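PDB 6GKV: coclaurine N-methyltransferase, which catalyses the S-adenosyl-L-methionine-dependent N-methylation of coclaurine and probably of related tetrahydroisoquinolines in alkaloid biosynthesis. Local coordinates for residues 50-53 against 54-57; 160-163 against 164-168; 238-241 against 242-246; 263-266 against 267-270. One frame throughout, in Å; residues are numbered along the deposited sequence.

Interaction 1: residues 50-53 against 54-57; sequences EIQN and LTHS
Gln52 O accepts the amide of His56 and Ile51 O that of Thr55, Ile51 O lying 3.0 Å from Thr55 N, so residues 50-53 and 54-57 follow one another in plain i to i+4 helical register. The imidazole adds a second grip on the same carbonyl: His56 ND1 donates to Gln52 O over 2.7 Å, bent to 132° at the hydrogen. His56 N and His56 ND1 approach this oxygen from opposite faces of the carbonyl plane, and the oxygen itself is tilted from the ring plane. The ring is put there by a first torsion of -81°, with CG beside the backbone N. Gln52 OE1 meets the edge of the same ring in plane, 3.5 Å from His56 CE1, the amide turned 75° against the imidazole. This is the C-terminal half of helix 44-58 at the dimer interface: in the second subunit Asn275 packs on Gln52 and Val274 on His56. A leucine in place of His56 would probably cost Gln52 O the imidazole donor and leave the Gln52 amide without its ring edge. On the residue before, Thr55 OG1 lies 3.1 Å from Ile51 O and 3.0 Å from Gln52 O, its proton not assignable to either. Thr55 CG2 meanwhile touches Ile51 CG2 at 4.1 Å, and Thr55 and Ile51 also contact Phe263 and Tyr266 respectively.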
loop_
_atom_site.group_PDB
_atom_site.type_symbol
_atom_site.label_atom_id
_atom_site.label_comp_id
_atom_site.label_asym_id
_atom_site.label_seq_id
_atom_site.Cartn_x
_atom_site.Cartn_y
_atom_site.Cartn_z
ATOM N N GLU A 50 10.054 -1.953 -7.188
ATOM C CA GLU A 50 9.818 -0.816 -8.110
ATOM C C GLU A 50 9.180 0.375 -7.412
ATOM O O GLU A 50 9.538 1.514 -7.666
ATOM C CB GLU A 50 8.929 -1.221 -9.284
ATOM C CG GLU A 50 9.639 -2.029 -10.339
ATOM C CD GLU A 50 10.878 -1.306 -10.873
ATOM O OE1 GLU A 50 10.768 -0.115 -11.262
ATOM O OE2 GLU A 50 11.966 -1.926 -10.894
ATOM N N ILE A 51 8.236 0.118 -6.520
ATOM C CA ILE A 51 7.620 1.211 -5.789
ATOM C C ILE A 51 8.655 1.890 -4.885
ATOM O O ILE A 51 8.582 3.083 -4.647
ATOM C CB ILE A 51 6.410 0.737 -4.950
ATOM C CG1 ILE A 51 5.342 0.114 -5.853
ATOM C CG2 ILE A 51 5.792 1.925 -4.154
ATOM C CD1 ILE A 51 4.637 1.132 -6.719
ATOM N N GLN A 52 9.630 1.125 -4.396
ATOM C CA GLN A 52 10.609 1.657 -3.455
ATOM C C GLN A 52 11.685 2.465 -4.178
ATOM O O GLN A 52 12.172 3.458 -3.643
ATOM C CB GLN A 52 11.246 0.518 -2.651
ATOM C CG GLN A 52 10.268 -0.197 -1.735
ATOM C CD GLN A 52 9.621 0.751 -0.759
ATOM O OE1 GLN A 52 10.272 1.229 0.171
ATOM N NE2 GLN A 52 8.331 1.047 -0.972
ATOM N N ASN A 53 12.053 2.022 -5.382
ATOM C CA ASN A 53 12.994 2.726 -6.217
ATOM C C ASN A 53 12.485 4.122 -6.501
ATOM O O ASN A 53 13.227 5.099 -6.400
ATOM C CB ASN A 53 13.222 1.972 -7.520
ATOM C CG ASN A 53 14.023 0.714 -7.319
ATOM O OD1 ASN A 53 14.566 0.492 -6.241
ATOM N ND2 ASN A 53 14.111 -0.122 -8.358
ATOM N N LEU A 54 11.200 4.218 -6.818
ATOM C CA LEU A 54 10.614 5.516 -7.087
ATOM C C LEU A 54 10.395 6.349 -5.799
ATOM O O LEU A 54 10.756 7.522 -5.758
ATOM C CB LEU A 54 9.303 5.348 -7.863
ATOM C CG LEU A 54 8.763 6.665 -8.430
ATOM C CD1 LEU A 54 9.861 7.395 -9.194
ATOM C CD2 LEU A 54 7.548 6.440 -9.304
ATOM N N THR A 55 9.828 5.763 -4.746
ATOM C CA THR A 55 9.624 6.529 -3.507
ATOM C C THR A 55 10.942 7.123 -3.023
ATOM O O THR A 55 10.983 8.249 -2.537
ATOM C CB THR A 55 9.022 5.683 -2.373
ATOM O OG1 THR A 55 9.795 4.486 -2.223
ATOM C CG2 THR A 55 7.581 5.304 -2.690
ATOM N N HIS A 56 12.025 6.380 -3.191
ATOM C CA HIS A 56 13.321 6.807 -2.683
ATOM C C HIS A 56 13.982 7.866 -3.568
ATOM O O HIS A 56 14.609 8.810 -3.063
ATOM C CB HIS A 56 14.242 5.604 -2.531
ATOM C CG HIS A 56 13.999 4.827 -1.274
ATOM N ND1 HIS A 56 12.873 4.043 -1.084
ATOM C CD2 HIS A 56 14.709 4.733 -0.125
ATOM C CE1 HIS A 56 12.915 3.502 0.114
ATOM N NE2 HIS A 56 14.020 3.905 0.723
ATOM N N SER A 57 13.845 7.717 -4.882
ATOM C CA SER A 57 14.506 8.645 -5.791
ATOM C C SER A 57 13.846 10.019 -5.711
ATOM O O SER A 57 14.524 11.042 -5.814
ATOM C CB SER A 57 14.501 8.108 -7.235
ATOM O OG SER A 57 13.192 7.855 -7.711
#

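Interaction 2: residues 160-163 against 164-168; sequences KEYI and EEESR
Lys160 and Glu164 cross one turn apart on helix 157-168, the helix of the beta-alpha-beta unit between strands 149-154 and 176-179 of the Rossmann-like methyltransferase domain. Lys160 runs extended until its last torsion, which bends to -55° and carries NZ to Glu164 OE2 at 2.6 Å. In this salt bridge NZ meets Glu164 OE2 from above the carboxylate plane, and both side chains also lie on Val177 of the neighbouring strand. An alanine at Glu164 would probably leave the Lys160 ammonium without its mate in this helix and its end less fixed. Tyr162 and Glu166 instead lie side by side and point the same way, the ring and carboxylate planes 33° apart. Glu166 CB stands over one ring face, 4.1 Å from the Tyr162 centroid and 19° off its normal, a CH-pi contact. The Glu166 carboxylate is paired with Arg170, while Tyr162 packs against Ile79 and Lys83 of helix 79-85. On the face turned toward helix 136-143, Ile163 reaches Leu139. Near the end of the helix Ser167 OG lies 2.9 Å from both Ile163 O and Glu164 O, and its single proton cannot be assigned between them.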
loop_
_atom_site.group_PDB
_atom_site.type_symbol
_atom_site.label_atom_id
_atom_site.label_comp_id
_atom_site.label_asym_id
_atom_site.label_seq_id
_atom_site.Cartn_x
_atom_site.Cartn_y
_atom_site.Cartn_z
ATOM N N LYS A 160 -6.693 33.002 -10.310
ATOM C CA LYS A 160 -7.016 34.024 -9.321
ATOM C C LYS A 160 -8.028 35.022 -9.881
ATOM O O LYS A 160 -8.890 35.536 -9.143
ATOM C CB LYS A 160 -5.748 34.758 -8.882
ATOM C CG LYS A 160 -5.927 35.712 -7.710
ATOM C CD LYS A 160 -4.703 36.605 -7.558
ATOM C CE LYS A 160 -4.655 37.297 -6.207
ATOM N NZ LYS A 160 -5.894 38.062 -5.932
ATOM N N GLU A 161 -7.914 35.294 -11.185
ATOM C CA GLU A 161 -8.889 36.108 -11.943
ATOM C C GLU A 161 -10.322 35.705 -11.659
ATOM O O GLU A 161 -11.091 36.416 -11.018
ATOM C CB GLU A 161 -8.663 35.942 -13.454
ATOM C CG GLU A 161 -7.663 36.874 -14.160
ATOM C CD GLU A 161 -7.641 38.285 -13.601
ATOM O OE1 GLU A 161 -8.722 38.855 -13.319
ATOM O OE2 GLU A 161 -6.532 38.846 -13.472
ATOM N N TYR A 162 -10.636 34.508 -12.128
ATOM C CA TYR A 162 -11.998 34.052 -12.259
ATOM C C TYR A 162 -12.681 33.864 -10.916
ATOM O O TYR A 162 -13.893 34.080 -10.789
ATOM C CB TYR A 162 -12.034 32.740 -13.052
ATOM C CG TYR A 162 -13.419 32.168 -13.107
ATOM C CD1 TYR A 162 -14.373 32.719 -13.940
ATOM C CD2 TYR A 162 -13.778 31.090 -12.309
ATOM C CE1 TYR A 162 -15.647 32.211 -13.990
ATOM C CE2 TYR A 162 -15.053 30.577 -12.348
ATOM C CZ TYR A 162 -15.988 31.144 -13.190
ATOM O OH TYR A 162 -17.267 30.630 -13.236
ATOM N N ILE A 163 -11.919 33.467 -9.906
ATOM C CA ILE A 163 -12.552 33.100 -8.651
ATOM C C ILE A 163 -13.028 34.355 -7.932
ATOM O O ILE A 163 -14.204 34.473 -7.606
ATOM C CB ILE A 163 -11.602 32.270 -7.772
ATOM C CG1 ILE A 163 -11.440 30.883 -8.400
ATOM C CG2 ILE A 163 -12.166 32.120 -6.386
ATOM C CD1 ILE A 163 -10.259 30.098 -7.900
ATOM N N GLU A 164 -12.126 35.305 -7.731
ATOM C CA GLU A 164 -12.461 36.524 -7.016
ATOM C C GLU A 164 -13.668 37.229 -7.634
ATOM O O GLU A 164 -14.538 37.742 -6.925
ATOM C CB GLU A 164 -11.245 37.453 -6.980
ATOM C CG GLU A 164 -10.125 36.900 -6.107
ATOM C CD GLU A 164 -8.998 37.884 -5.877
ATOM O OE1 GLU A 164 -8.854 38.834 -6.679
ATOM O OE2 GLU A 164 -8.265 37.702 -4.877
ATOM N N GLU A 165 -13.730 37.222 -8.960
ATOM C CA GLU A 165 -14.826 37.859 -9.666
ATOM C C GLU A 165 -16.127 37.076 -9.503
ATOM O O GLU A 165 -17.168 37.640 -9.143
ATOM C CB GLU A 165 -14.466 38.017 -11.139
ATOM C CG GLU A 165 -13.109 38.683 -11.333
ATOM C CD GLU A 165 -13.133 39.808 -12.345
ATOM O OE1 GLU A 165 -14.021 39.790 -13.225
ATOM O OE2 GLU A 165 -12.270 40.710 -12.255
ATOM N N GLU A 166 -16.056 35.770 -9.741
ATOM C CA GLU A 166 -17.243 34.932 -9.680
ATOM C C GLU A 166 -17.659 34.605 -8.248
ATOM O O GLU A 166 -18.669 33.932 -8.041
ATOM C CB GLU A 166 -17.022 33.640 -10.467
ATOM C CG GLU A 166 -17.817 33.589 -11.757
ATOM C CD GLU A 166 -19.254 33.176 -11.543
ATOM O OE1 GLU A 166 -19.488 31.993 -11.233
ATOM O OE2 GLU A 166 -20.152 34.033 -11.690
ATOM N N SER A 167 -16.894 35.085 -7.265
ATOM C CA SER A 167 -17.230 34.862 -5.850
ATOM C C SER A 167 -17.952 36.067 -5.238
ATOM O O SER A 167 -18.704 35.918 -4.277
ATOM C CB SER A 167 -15.976 34.530 -5.024
ATOM O OG SER A 167 -15.030 35.584 -5.070
ATOM N N ARG A 168 -17.718 37.255 -5.786
ATOM C CA ARG A 168 -18.501 38.409 -5.389
ATOM C C ARG A 168 -19.760 38.425 -6.237
ATOM O O ARG A 168 -20.803 38.929 -5.822
ATOM C CB ARG A 168 -17.718 39.711 -5.549
ATOM C CG ARG A 168 -17.514 40.443 -4.235
ATOM C CD ARG A 168 -17.346 41.946 -4.439
ATOM N NE ARG A 168 -17.103 42.633 -3.172
ATOM C CZ ARG A 168 -16.847 43.932 -3.056
ATOM N NH1 ARG A 168 -16.803 44.710 -4.124
ATOM N NH2 ARG A 168 -16.641 44.454 -1.861
#

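Interaction 3: residues 238-241 against 242-246; sequences EPLD and DDDWF
Asp244 OD2 takes the backbone amide of Leu240, with Leu240 N 2.8 Å from Asp244 OD2 and an almost straight N-H...O angle of 167°. The oxygen uses its anti lone pair, pointing away from the other carboxylate oxygen. Asp244 OD2 is also hydrogen-bonded to the hydroxyl of Thr247, so OD2 has two firm partners, while Asp244 OD1 takes a weak bond from Phe246 N. Around these bonds the same OD2 rests 3.3 Å from Pro239 CA and 3.7 Å from Leu240 CG, the leucine and aspartate side chains crossing at about a right angle. The carboxylate gets there because Asp244 CG stands anti to its own amide nitrogen, chi1 -179°, folding back across the loop. What positions it is a type I beta turn from Asp241 to Asp244, closed by Asp244 N donating to Asp241 O over 2.9 Å, with the donor well above the carbonyl plane. Farther out, Asp241 OD2 and Asp243 OD1 bring like charges within 4.5 Å, but each has a basic mate that probably offsets this: Arg34 and Lys3. The turn lies in the connection between strands 235-236 and 257-258, tied by Arg34 and by Leu240 on Trp38 to helix 21-39, and by Lys3 and the Trp245 ring to helix 2-16.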
loop_
_atom_site.group_PDB
_atom_site.type_symbol
_atom_site.label_atom_id
_atom_site.label_comp_id
_atom_site.label_asym_id
_atom_site.label_seq_id
_atom_site.Cartn_x
_atom_site.Cartn_y
_atom_site.Cartn_z
ATOM N N GLU A 238 7.370 9.521 -18.489
ATOM C CA GLU A 238 8.435 9.599 -19.501
ATOM C C GLU A 238 8.267 8.447 -20.494
ATOM O O GLU A 238 7.860 7.371 -20.099
ATOM C CB GLU A 238 9.834 9.503 -18.875
ATOM C CG GLU A 238 10.086 10.374 -17.657
ATOM C CD GLU A 238 11.343 9.966 -16.876
ATOM O OE1 GLU A 238 11.889 8.870 -17.138
ATOM O OE2 GLU A 238 11.780 10.746 -15.995
ATOM N N PRO A 239 8.608 8.657 -21.783
ATOM C CA PRO A 239 8.360 7.631 -22.819
ATOM C C PRO A 239 8.938 6.240 -22.501
ATOM O O PRO A 239 10.053 6.164 -21.981
ATOM C CB PRO A 239 9.043 8.225 -24.064
ATOM C CG PRO A 239 9.017 9.699 -23.823
ATOM C CD PRO A 239 9.211 9.882 -22.347
ATOM N N LEU A 240 8.188 5.177 -22.811
ATOM C CA LEU A 240 8.689 3.808 -22.664
ATOM C C LEU A 240 9.935 3.634 -23.481
ATOM O O LEU A 240 11.005 3.281 -22.985
ATOM C CB LEU A 240 7.673 2.777 -23.136
ATOM C CG LEU A 240 6.383 2.622 -22.367
ATOM C CD1 LEU A 240 5.412 1.792 -23.166
ATOM C CD2 LEU A 240 6.751 1.930 -21.127
ATOM N N ASP A 241 9.743 3.872 -24.773
ATOM C CA ASP A 241 10.791 3.829 -25.765
ATOM C C ASP A 241 10.440 4.842 -26.857
ATOM O O ASP A 241 9.428 5.538 -26.754
ATOM C CB ASP A 241 10.943 2.420 -26.334
ATOM C CG ASP A 241 9.656 1.882 -26.942
ATOM O OD1 ASP A 241 8.631 2.602 -26.992
ATOM O OD2 ASP A 241 9.672 0.724 -27.394
ATOM N N ASP A 242 11.265 4.909 -27.900
ATOM C CA ASP A 242 11.063 5.857 -28.988
ATOM C C ASP A 242 9.713 5.701 -29.689
ATOM O O ASP A 242 9.146 6.686 -30.163
ATOM C CB ASP A 242 12.193 5.721 -30.005
ATOM C CG ASP A 242 13.536 6.118 -29.431
ATOM O OD1 ASP A 242 13.757 7.334 -29.245
ATOM O OD2 ASP A 242 14.361 5.219 -29.158
ATOM N N ASP A 243 9.197 4.471 -29.744
ATOM C CA ASP A 243 7.903 4.211 -30.369
ATOM C C ASP A 243 6.714 4.652 -29.511
ATOM O O ASP A 243 5.571 4.602 -29.962
ATOM C CB ASP A 243 7.768 2.730 -30.729
ATOM C CG ASP A 243 8.696 2.315 -31.869
ATOM O OD1 ASP A 243 9.911 2.154 -31.634
ATOM O OD2 ASP A 243 8.212 2.156 -33.010
ATOM N N ASP A 244 6.987 5.080 -28.278
ATOM C CA ASP A 244 5.962 5.628 -27.382
ATOM C C ASP A 244 5.703 7.092 -27.719
ATOM O O ASP A 244 6.445 7.980 -27.293
ATOM C CB ASP A 244 6.395 5.483 -25.918
ATOM C CG ASP A 244 5.362 6.024 -24.910
ATOM O OD1 ASP A 244 4.262 6.477 -25.306
ATOM O OD2 ASP A 244 5.665 5.981 -23.690
ATOM N N TRP A 245 4.641 7.328 -28.482
ATOM C CA TRP A 245 4.228 8.676 -28.846
ATOM C C TRP A 245 3.196 9.221 -27.856
ATOM O O TRP A 245 2.998 10.430 -27.763
ATOM C CB TRP A 245 3.650 8.694 -30.275
ATOM C CG TRP A 245 2.468 7.844 -30.394
ATOM C CD1 TRP A 245 2.447 6.512 -30.706
ATOM C CD2 TRP A 245 1.118 8.217 -30.149
ATOM N NE1 TRP A 245 1.152 6.032 -30.677
ATOM C CE2 TRP A 245 0.297 7.080 -30.332
ATOM C CE3 TRP A 245 0.488 9.426 -29.788
ATOM C CZ2 TRP A 245 -1.086 7.076 -30.178
ATOM C CZ3 TRP A 245 -0.912 9.443 -29.634
ATOM C CH2 TRP A 245 -1.677 8.271 -29.815
ATOM N N PHE A 246 2.558 8.330 -27.100
ATOM C CA PHE A 246 1.414 8.693 -26.252
ATOM C C PHE A 246 1.814 9.434 -24.965
ATOM O O PHE A 246 1.096 10.332 -24.479
ATOM C CB PHE A 246 0.613 7.419 -25.899
ATOM C CG PHE A 246 -0.539 7.654 -24.928
ATOM C CD1 PHE A 246 -1.729 8.221 -25.360
ATOM C CD2 PHE A 246 -0.434 7.278 -23.603
ATOM C CE1 PHE A 246 -2.778 8.437 -24.482
ATOM C CE2 PHE A 246 -1.469 7.505 -22.728
ATOM C CZ PHE A 246 -2.643 8.078 -23.172
#

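Interaction 4: residues 263-266 against 267-270; sequences FFLY and FQDD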
loop_
_atom_site.group_PDB
_atom_site.type_symbol
_atom_site.label_atom_id
_atom_site.label_comp_id
_atom_site.label_asym_id
_atom_site.label_seq_id
_atom_site.Cartn_x
_atom_site.Cartn_y
_atom_site.Cartn_z
ATOM N N PHE A 263 0.633 4.956 -3.072
ATOM C CA PHE A 263 1.915 5.671 -3.119
ATOM C C PHE A 263 2.185 6.541 -1.893
ATOM O O PHE A 263 3.276 6.504 -1.323
ATOM C CB PHE A 263 2.014 6.537 -4.404
ATOM C CG PHE A 263 3.437 6.759 -4.866
ATOM C CD1 PHE A 263 4.208 5.687 -5.297
ATOM C CD2 PHE A 263 4.002 8.020 -4.867
ATOM C CE1 PHE A 263 5.524 5.879 -5.719
ATOM C CE2 PHE A 263 5.330 8.231 -5.285
ATOM C CZ PHE A 263 6.091 7.171 -5.693
ATOM N N PHE A 264 1.188 7.300 -1.468
ATOM C CA PHE A 264 1.405 8.254 -0.409
ATOM C C PHE A 264 1.303 7.603 0.948
ATOM O O PHE A 264 1.587 8.229 1.961
ATOM C CB PHE A 264 0.439 9.407 -0.577
ATOM C CG PHE A 264 0.624 10.112 -1.881
ATOM C CD1 PHE A 264 1.802 10.791 -2.141
ATOM C CD2 PHE A 264 -0.346 10.062 -2.869
ATOM C CE1 PHE A 264 2.014 11.435 -3.364
ATOM C CE2 PHE A 264 -0.146 10.702 -4.086
ATOM C CZ PHE A 264 1.040 11.387 -4.336
ATOM N N LEU A 265 0.957 6.317 0.957
ATOM C CA LEU A 265 1.092 5.511 2.151
ATOM C C LEU A 265 2.565 5.476 2.565
ATOM O O LEU A 265 2.899 5.128 3.706
ATOM C CB LEU A 265 0.565 4.086 1.919
ATOM C CG LEU A 265 -0.922 3.930 1.539
ATOM C CD1 LEU A 265 -1.314 2.472 1.413
ATOM C CD2 LEU A 265 -1.865 4.652 2.514
ATOM N N TYR A 266 3.446 5.827 1.628
ATOM C CA TYR A 266 4.883 5.709 1.856
ATOM C C TYR A 266 5.489 7.051 2.209
ATOM O O TYR A 266 6.706 7.181 2.325
ATOM C CB TYR A 266 5.577 5.129 0.625
ATOM C CG TYR A 266 5.340 3.645 0.410
ATOM C CD1 TYR A 266 5.993 2.692 1.206
ATOM C CD2 TYR A 266 4.483 3.194 -0.582
ATOM C CE1 TYR A 266 5.790 1.341 1.033
ATOM C CE2 TYR A 266 4.267 1.810 -0.782
ATOM C CZ TYR A 266 4.932 0.898 0.028
ATOM O OH TYR A 266 4.744 -0.455 -0.157
ATOM N N PHE A 267 4.625 8.049 2.363
ATOM C CA PHE A 267 5.052 9.411 2.669
ATOM C C PHE A 267 4.280 9.907 3.902
ATOM O O PHE A 267 3.410 10.784 3.817
ATOM C CB PHE A 267 4.849 10.327 1.445
ATOM C CG PHE A 267 5.849 10.075 0.336
ATOM C CD1 PHE A 267 7.143 10.614 0.404
ATOM C CD2 PHE A 267 5.506 9.302 -0.758
ATOM C CE1 PHE A 267 8.078 10.372 -0.598
ATOM C CE2 PHE A 267 6.435 9.023 -1.751
ATOM C CZ PHE A 267 7.725 9.573 -1.682
ATOM N N GLN A 268 4.599 9.304 5.046
ATOM C CA GLN A 268 3.845 9.518 6.271
ATOM C C GLN A 268 4.755 9.916 7.416
ATOM O O GLN A 268 4.473 9.592 8.576
ATOM C CB GLN A 268 3.047 8.259 6.642
ATOM C CG GLN A 268 1.915 7.990 5.682
ATOM C CD GLN A 268 0.912 6.974 6.196
ATOM O OE1 GLN A 268 0.061 7.291 7.022
ATOM N NE2 GLN A 268 1.001 5.746 5.695
ATOM N N ASP A 269 5.836 10.624 7.081
ATOM C CA ASP A 269 6.750 11.159 8.077
ATOM C C ASP A 269 6.139 12.283 8.923
ATOM O O ASP A 269 6.564 12.488 10.051
ATOM C CB ASP A 269 8.017 11.665 7.410
ATOM C CG ASP A 269 8.871 10.551 6.866
ATOM O OD1 ASP A 269 8.552 9.375 7.122
ATOM O OD2 ASP A 269 9.882 10.845 6.200
ATOM N N ASP A 270 5.163 13.013 8.386
ATOM C CA ASP A 270 4.633 14.192 9.080
ATOM C C ASP A 270 3.115 14.271 8.999
ATOM O O ASP A 270 2.504 15.224 9.487
ATOM C CB ASP A 270 5.225 15.487 8.503
ATOM C CG ASP A 270 6.730 15.437 8.376
ATOM O OD1 ASP A 270 7.439 15.539 9.398
ATOM O OD2 ASP A 270 7.202 15.276 7.236
#
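Phe263 has CG anti to the backbone N (chi1 -153°) and Phe267 has CG anti to the carbonyl carbon (chi1 -73°), which sets the two rings side by side, pointing the same way. Their centroids are 5.8 Å apart and their planes stand at 47°, an oblique pair in which Phe263 CE2 meets Phe267 CE2 at 3.8 Å. Phe263 O lies at the edge of the Phe267 ring, 3.6 Å from Phe267 CD2, and Tyr266 O comes over one face of the same ring. The backbone makes a 3-10 turn over 264-266, where Phe267 N donates to Phe264 O. Just beyond it the extended Gln268 side chain reaches back, and Gln268 NE2 gives a straight bond to Leu265 O, 2.8 Å long, with the acceptor in the amide plane. Leu265 O also receives a weak bond from Gln268 of the second subunit, whose Leu265 O accepts Gln268 NE2 in return. Gln268 OE1 takes the amide of Val273, and Tyr206 meets the Phe267 ring edge-to-face. The contact thus joins buried aromatic packing to the Gln268 amide, which meets the buried Leu265 carbonyls of both subunits.

Interactions 1 and 4 pack together: their centres are about 12 Å apart, and helix 44-58 lies directly on the 263-270 loop, with Gln52 NE2 3.3 Å from Tyr266 CE1 and Thr55 O 3.6 Å from Phe267 CZ. Both touch the second subunit: Tyr266 OH is hydrogen-bonded to His276 of that subunit, whose amide makes a weak bond to Gln52 OE1. Interaction 3 stands apart, its nearest atoms about 8 Å from interaction 1 and its Asp244 side chain about 12 Å from the bound N-methylheliamine, although Phe246 in the same loop touches the pocket residue Met333. Interaction 2, about 40 Å centre to centre from interaction 1, has the Ile163 side chain about 8 Å from the bound S-adenosyl-L-homocysteine.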